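Local coordinates for concanavalin A-like lectin protein kinase family protein (Theobroma cacao, PDB 6CTH) that probably transfers phosphate from ATP to protein hydroxyl groups as a plant receptor-type kinase, its active cleft here holding magnesium and an oxindole inhibitor, at residues E9-N21 with Y32-V45. Sequence-based numbering, arbitrary orientation.
Sequences ELAKVTSNFNAEN and YRGFLRDSDTYIAV. With FE7 (N-{(3Z)-2-oxo-3-[phenyl({4-[(piperidin-1-yl)methyl]phenyl}amino)methylidene]-2,3-dihydro-1H-indol-5-yl}ethanesulfonamide), chain B.
In the N-terminal lobe of this kinase, helix 7-14 and the loop after it lie across the sheet hairpin of strands 29-36 and 41-48, where Val13 meets Gly34 and Phe17 meets Tyr32. Phe35 N donates to Val13 O (3.0 Å) where the helix ends. At the far end of the loop, Arg33 N donates to Asn21 O (2.8 Å). Gly34 CA makes a CA-H...O contact with Val13 O (3.3 Å), and with no side chain there Val13 CG2 and Thr14 CG2 come close. The Val13 methyls spread over the hairpin, CG1 touching Leu36 CD2 and CG2 near Ile43 CD1.

Phe17 presents an edge to the face of Tyr32 in a T-shaped pair, planes at 75°, while its CB sits over the centre of the same face. Water 1 bridges Phe17 O and Tyr32 OH. Phe17 CE1 reaches Val45 CG1 (4.0 Å), and Val45 CG2 packs on Leu10 CD2 and Thr14 CG2. With OG1 between its backbone N and carbonyl carbon (chi1 63°), Thr14 bonds to Leu10 O (2.8 Å) and accepts from Phe17 N, an ST motif. Asn21 ND2 in turn donates to Thr14 O (2.8 Å). Leu10 and Phe17 also touch Met88 of strand 86-92.

Ala44, pointing away from the helix, lines the inhibitor pocket, its CB 3.3 Å from FE7 N1. The helix, ended by a Schellman motif at Ser15, packs on the sheet whose five-strand antiparallel part is characteristic of the protein kinase N-lobe.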
loop_
_atom_site.group_PDB
_atom_site.type_symbol
_atom_site.label_atom_id
_atom_site.label_comp_id
_atom_site.label_asym_id
_atom_site.label_seq_id
_atom_site.Cartn_x
_atom_site.Cartn_y
_atom_site.Cartn_z
ATOM N N GLU A 9 1.155 6.594 -29.842
ATOM C CA GLU A 9 2.463 6.846 -29.231
ATOM C C GLU A 9 2.755 5.869 -28.100
ATOM O O GLU A 9 3.931 5.537 -27.884
ATOM C CB GLU A 9 2.643 8.272 -28.770
ATOM C CG GLU A 9 1.854 8.703 -27.560
ATOM C CD GLU A 9 1.864 10.219 -27.455
ATOM O OE1 GLU A 9 2.566 10.752 -26.597
ATOM O OE2 GLU A 9 1.268 10.854 -28.362
ATOM N N LEU A 10 1.700 5.462 -27.383
ATOM C CA LEU A 10 1.817 4.461 -26.310
ATOM C C LEU A 10 2.158 3.088 -26.863
ATOM O O LEU A 10 3.033 2.407 -26.317
ATOM C CB LEU A 10 0.545 4.388 -25.428
ATOM C CG LEU A 10 0.337 5.652 -24.567
ATOM C CD1 LEU A 10 -0.867 5.554 -23.604
ATOM C CD2 LEU A 10 1.613 5.921 -23.770
ATOM N N ALA A 11 1.480 2.707 -27.944
ATOM C CA ALA A 11 1.892 1.513 -28.766
ATOM C C ALA A 11 3.364 1.586 -29.164
ATOM O O ALA A 11 4.117 0.643 -28.972
ATOM C CB ALA A 11 1.029 1.397 -30.005
ATOM N N LYS A 12 3.797 2.730 -29.695
ATOM C CA LYS A 12 5.167 2.851 -30.135
ATOM C C LYS A 12 6.171 2.694 -29.006
ATOM O O LYS A 12 7.135 1.942 -29.106
ATOM C CB LYS A 12 5.376 4.202 -30.840
ATOM C CG LYS A 12 6.219 4.164 -32.098
ATOM C CD LYS A 12 6.421 5.610 -32.611
ATOM C CE LYS A 12 6.680 5.721 -34.099
ATOM N NZ LYS A 12 5.701 4.948 -34.936
ATOM N N VAL A 13 5.952 3.379 -27.891
ATOM C CA VAL A 13 6.968 3.354 -26.844
ATOM C C VAL A 13 6.995 2.061 -26.068
ATOM O O VAL A 13 8.031 1.737 -25.510
ATOM C CB VAL A 13 6.888 4.563 -25.890
ATOM C CG1 VAL A 13 7.109 5.829 -26.686
ATOM C CG2 VAL A 13 5.595 4.535 -25.098
ATOM N N THR A 14 5.885 1.316 -26.050
ATOM C CA THR A 14 5.846 -0.039 -25.434
ATOM C C THR A 14 6.080 -1.239 -26.390
ATOM O O THR A 14 5.988 -2.406 -25.968
ATOM C CB THR A 14 4.498 -0.290 -24.763
ATOM O OG1 THR A 14 3.438 -0.277 -25.728
ATOM C CG2 THR A 14 4.264 0.736 -23.669
ATOM N N SER A 15 6.361 -0.945 -27.661
ATOM C CA SER A 15 6.497 -1.974 -28.695
ATOM C C SER A 15 5.237 -2.830 -28.784
ATOM O O SER A 15 5.319 -4.057 -28.749
ATOM C CB SER A 15 7.718 -2.867 -28.457
ATOM O OG SER A 15 8.909 -2.147 -28.668
ATOM N N ASN A 16 4.091 -2.157 -28.932
ATOM C CA ASN A 16 2.777 -2.772 -28.979
ATOM C C ASN A 16 2.571 -3.651 -27.763
ATOM O O ASN A 16 2.179 -4.812 -27.869
ATOM C CB ASN A 16 2.585 -3.564 -30.298
ATOM C CG ASN A 16 2.445 -2.660 -31.491
ATOM O OD1 ASN A 16 2.066 -1.480 -31.365
ATOM N ND2 ASN A 16 2.791 -3.186 -32.703
ATOM N N PHE A 17 2.876 -3.084 -26.593
ATOM C CA PHE A 17 2.708 -3.777 -25.318
ATOM C C PHE A 17 3.285 -5.188 -25.323
ATOM O O PHE A 17 2.623 -6.161 -24.944
ATOM C CB PHE A 17 1.222 -3.766 -24.952
ATOM C CG PHE A 17 0.647 -2.388 -24.940
ATOM C CD1 PHE A 17 0.840 -1.565 -23.838
ATOM C CD2 PHE A 17 -0.034 -1.896 -26.057
ATOM C CE1 PHE A 17 0.342 -0.272 -23.840
ATOM C CE2 PHE A 17 -0.542 -0.609 -26.063
ATOM C CZ PHE A 17 -0.346 0.207 -24.949
ATOM N N ASN A 18 4.532 -5.271 -25.777
ATOM C CA ASN A 18 5.233 -6.539 -25.959
ATOM C C ASN A 18 5.422 -7.149 -24.586
ATOM O O ASN A 18 5.720 -6.445 -23.578
ATOM C CB ASN A 18 6.605 -6.323 -26.599
ATOM C CG ASN A 18 7.256 -7.615 -27.061
ATOM O OD1 ASN A 18 7.737 -8.384 -26.231
ATOM N ND2 ASN A 18 7.318 -7.833 -28.393
ATOM N N ALA A 19 5.311 -8.473 -24.523
ATOM C CA ALA A 19 5.446 -9.146 -23.281
ATOM C C ALA A 19 6.803 -8.936 -22.598
ATOM O O ALA A 19 6.865 -8.907 -21.357
ATOM C CB ALA A 19 5.136 -10.659 -23.440
ATOM N N GLU A 20 7.856 -8.759 -23.385
ATOM C CA GLU A 20 9.175 -8.502 -22.839
ATOM C C GLU A 20 9.197 -7.157 -22.085
ATOM O O GLU A 20 10.060 -6.943 -21.239
ATOM C CB GLU A 20 10.268 -8.516 -23.914
ATOM C CG GLU A 20 10.552 -9.907 -24.494
ATOM C CD GLU A 20 11.636 -9.935 -25.569
ATOM O OE1 GLU A 20 11.481 -10.750 -26.530
ATOM O OE2 GLU A 20 12.625 -9.121 -25.481
ATOM N N ASN A 21 8.250 -6.268 -22.378
ATOM C CA ASN A 21 8.189 -4.974 -21.658
ATOM C C ASN A 21 7.221 -4.962 -20.467
ATOM O O ASN A 21 7.073 -3.932 -19.821
ATOM C CB ASN A 21 7.832 -3.850 -22.627
ATOM C CG ASN A 21 8.894 -3.657 -23.688
ATOM O OD1 ASN A 21 10.094 -3.873 -23.446
ATOM N ND2 ASN A 21 8.467 -3.208 -24.861
ATOM N N TYR A 32 3.433 -1.796 -18.361
ATOM C CA TYR A 32 4.537 -1.973 -19.320
ATOM C C TYR A 32 5.542 -0.855 -19.228
ATOM O O TYR A 32 5.133 0.295 -19.031
ATOM C CB TYR A 32 3.987 -2.033 -20.737
ATOM C CG TYR A 32 3.090 -3.237 -20.965
ATOM C CD1 TYR A 32 1.751 -3.203 -20.589
ATOM C CD2 TYR A 32 3.580 -4.405 -21.556
ATOM C CE1 TYR A 32 0.920 -4.289 -20.770
ATOM C CE2 TYR A 32 2.762 -5.502 -21.715
ATOM C CZ TYR A 32 1.425 -5.429 -21.352
ATOM O OH TYR A 32 0.574 -6.491 -21.512
ATOM N N ARG A 33 6.809 -1.173 -19.451
ATOM C CA ARG A 33 7.853 -0.173 -19.491
ATOM C C ARG A 33 7.798 0.418 -20.901
ATOM O O ARG A 33 7.729 -0.312 -21.881
ATOM C CB ARG A 33 9.212 -0.815 -19.239
ATOM C CG ARG A 33 10.338 0.166 -18.972
ATOM C CD ARG A 33 11.667 -0.557 -18.844
ATOM N NE ARG A 33 12.395 -0.573 -20.108
ATOM C CZ ARG A 33 12.494 -1.629 -20.910
ATOM N NH1 ARG A 33 13.177 -1.536 -22.040
ATOM N NH2 ARG A 33 11.917 -2.777 -20.584
ATOM N N GLY A 34 7.812 1.741 -20.992
ATOM C CA GLY A 34 7.762 2.452 -22.275
ATOM C C GLY A 34 9.048 3.249 -22.356
ATOM O O GLY A 34 9.487 3.746 -21.343
ATOM N N PHE A 35 9.647 3.331 -23.539
ATOM C CA PHE A 35 10.936 4.022 -23.769
ATOM C C PHE A 35 10.665 5.222 -24.645
ATOM O O PHE A 35 10.108 5.083 -25.733
ATOM C CB PHE A 35 11.961 3.066 -24.406
ATOM C CG PHE A 35 13.300 3.700 -24.746
ATOM C CD1 PHE A 35 13.914 4.628 -23.883
ATOM C CD2 PHE A 35 13.974 3.330 -25.912
ATOM C CE1 PHE A 35 15.146 5.191 -24.207
ATOM C CE2 PHE A 35 15.214 3.882 -26.228
ATOM C CZ PHE A 35 15.800 4.812 -25.374
ATOM N N LEU A 36 11.036 6.406 -24.132
ATOM C CA LEU A 36 10.896 7.681 -24.852
ATOM C C LEU A 36 12.249 7.990 -25.509
ATOM O O LEU A 36 13.230 8.305 -24.803
ATOM C CB LEU A 36 10.494 8.819 -23.896
ATOM C CG LEU A 36 9.190 8.679 -23.096
ATOM C CD1 LEU A 36 8.964 9.931 -22.236
ATOM C CD2 LEU A 36 7.991 8.475 -24.009
ATOM N N ARG A 37 12.302 7.818 -26.832
ATOM C CA ARG A 37 13.508 8.045 -27.650
ATOM C C ARG A 37 13.998 9.480 -27.605
ATOM O O ARG A 37 15.207 9.709 -27.549
ATOM C CB ARG A 37 13.238 7.803 -29.138
ATOM C CG ARG A 37 12.961 6.384 -29.546
ATOM C CD ARG A 37 13.070 6.188 -31.069
ATOM N NE ARG A 37 14.330 6.667 -31.584
ATOM C CZ ARG A 37 15.508 6.091 -31.394
ATOM N NH1 ARG A 37 15.616 4.976 -30.661
ATOM N NH2 ARG A 37 16.584 6.678 -31.907
ATOM N N ASP A 38 13.049 10.411 -27.738
ATOM C CA ASP A 38 13.340 11.855 -27.756
ATOM C C ASP A 38 13.903 12.379 -26.416
ATOM O O ASP A 38 14.686 13.328 -26.420
ATOM C CB ASP A 38 12.089 12.661 -28.164
ATOM N N SER A 39 13.496 11.779 -25.290
ATOM C CA SER A 39 14.012 12.143 -23.961
ATOM C C SER A 39 15.162 11.225 -23.447
ATOM O O SER A 39 15.798 11.551 -22.446
ATOM C CB SER A 39 12.865 12.109 -22.936
ATOM O OG SER A 39 11.864 13.094 -23.190
ATOM N N ASP A 40 15.403 10.069 -24.082
ATOM C CA ASP A 40 16.271 9.010 -23.495
ATOM C C ASP A 40 15.794 8.498 -22.106
ATOM O O ASP A 40 16.600 7.990 -21.312
ATOM C CB ASP A 40 17.732 9.483 -23.404
ATOM N N THR A 41 14.484 8.601 -21.843
ATOM C CA THR A 41 13.877 8.203 -20.567
ATOM C C THR A 41 12.788 7.097 -20.680
ATOM O O THR A 41 12.255 6.838 -21.744
ATOM C CB THR A 41 13.224 9.427 -19.903
ATOM O OG1 THR A 41 12.146 9.892 -20.724
ATOM C CG2 THR A 41 14.257 10.556 -19.714
ATOM N N TYR A 42 12.471 6.480 -19.551
ATOM C CA TYR A 42 11.459 5.432 -19.472
ATOM C C TYR A 42 10.235 5.919 -18.698
ATOM O O TYR A 42 10.327 6.785 -17.803
ATOM C CB TYR A 42 12.052 4.184 -18.818
ATOM C CG TYR A 42 13.198 3.583 -19.606
ATOM C CD1 TYR A 42 12.973 2.660 -20.627
ATOM C CD2 TYR A 42 14.517 3.948 -19.336
ATOM C CE1 TYR A 42 14.025 2.116 -21.341
ATOM C CE2 TYR A 42 15.576 3.420 -20.057
ATOM C CZ TYR A 42 15.333 2.505 -21.053
ATOM O OH TYR A 42 16.396 1.980 -21.775
ATOM N N ILE A 43 9.077 5.392 -19.072
ATOM C CA ILE A 43 7.836 5.622 -18.349
ATOM C C ILE A 43 7.201 4.263 -18.014
ATOM O O ILE A 43 7.675 3.237 -18.527
ATOM C CB ILE A 43 6.837 6.470 -19.148
ATOM C CG1 ILE A 43 6.543 5.874 -20.521
ATOM C CG2 ILE A 43 7.348 7.918 -19.266
ATOM C CD1 ILE A 43 5.515 6.616 -21.345
ATOM N N ALA A 44 6.133 4.273 -17.224
ATOM C CA ALA A 44 5.363 3.055 -16.931
ATOM C C ALA A 44 3.948 3.270 -17.441
ATOM O O ALA A 44 3.302 4.267 -17.093
ATOM C CB ALA A 44 5.362 2.772 -15.448
ATOM N N VAL A 45 3.467 2.365 -18.289
ATOM C CA VAL A 45 2.180 2.520 -18.937
ATOM C C VAL A 45 1.308 1.374 -18.440
ATOM O O VAL A 45 1.658 0.215 -18.659
ATOM C CB VAL A 45 2.311 2.438 -20.454
ATOM C CG1 VAL A 45 0.957 2.570 -21.150
ATOM C CG2 VAL A 45 3.289 3.506 -20.960
HETATM C C4 FE7 B . 4.406 1.070 -11.480
HETATM C C14 FE7 B . 3.764 -3.982 -10.515
HETATM C C5 FE7 B . 4.458 2.450 -11.745
HETATM C C6 FE7 B . 3.348 3.263 -11.593
HETATM C C11 FE7 B . 5.435 -1.892 -11.270
HETATM C C7 FE7 B . 2.169 2.701 -11.139
HETATM C C8 FE7 B . 6.553 1.701 -12.166
HETATM C C9 FE7 B . 5.731 0.535 -11.750
HETATM C C10 FE7 B . 6.264 -0.731 -11.639
HETATM C C12 FE7 B . 4.447 -2.354 -12.130
HETATM C C13 FE7 B . 3.616 -3.392 -11.750
HETATM N N1 FE7 B . 5.741 2.784 -12.140
HETATM N N2 FE7 B . 7.588 -0.876 -11.782
HETATM C C3 FE7 B . 3.214 0.525 -11.005
HETATM N N3 FE7 B . 11.633 -5.695 -13.149
HETATM O O2 FE7 B . 7.736 1.702 -12.482
HETATM C C2 FE7 B . 2.108 1.351 -10.806
HETATM N N FE7 B . 0.912 0.886 -10.185
HETATM S S FE7 B . 0.535 -0.578 -9.604
HETATM O O FE7 B . 1.408 -1.549 -10.184
HETATM O O1 FE7 B . -0.878 -0.732 -9.742
HETATM C C1 FE7 B . 0.959 -0.293 -7.918
HETATM C C FE7 B . 0.422 1.065 -7.539
HETATM C C16 FE7 B . 5.580 -2.501 -10.030
HETATM C C15 FE7 B . 4.745 -3.538 -9.658
HETATM C C17 FE7 B . 8.460 -1.987 -11.813
HETATM C C22 FE7 B . 7.998 -3.294 -11.745
HETATM C C21 FE7 B . 8.893 -4.348 -11.736
HETATM C C20 FE7 B . 10.261 -4.126 -11.791
HETATM C C19 FE7 B . 10.712 -2.819 -11.854
HETATM C C18 FE7 B . 9.827 -1.757 -11.870
HETATM C C23 FE7 B . 11.234 -5.280 -11.798
HETATM C C28 FE7 B . 12.686 -6.710 -13.099
HETATM C C27 FE7 B . 13.172 -7.072 -14.483
HETATM C C26 FE7 B . 12.029 -7.546 -15.356
HETATM C C25 FE7 B . 10.877 -6.563 -15.318
HETATM C C24 FE7 B . 10.493 -6.232 -13.895
HETATM O O HOH W 1 1.860 -8.409 -22.894
#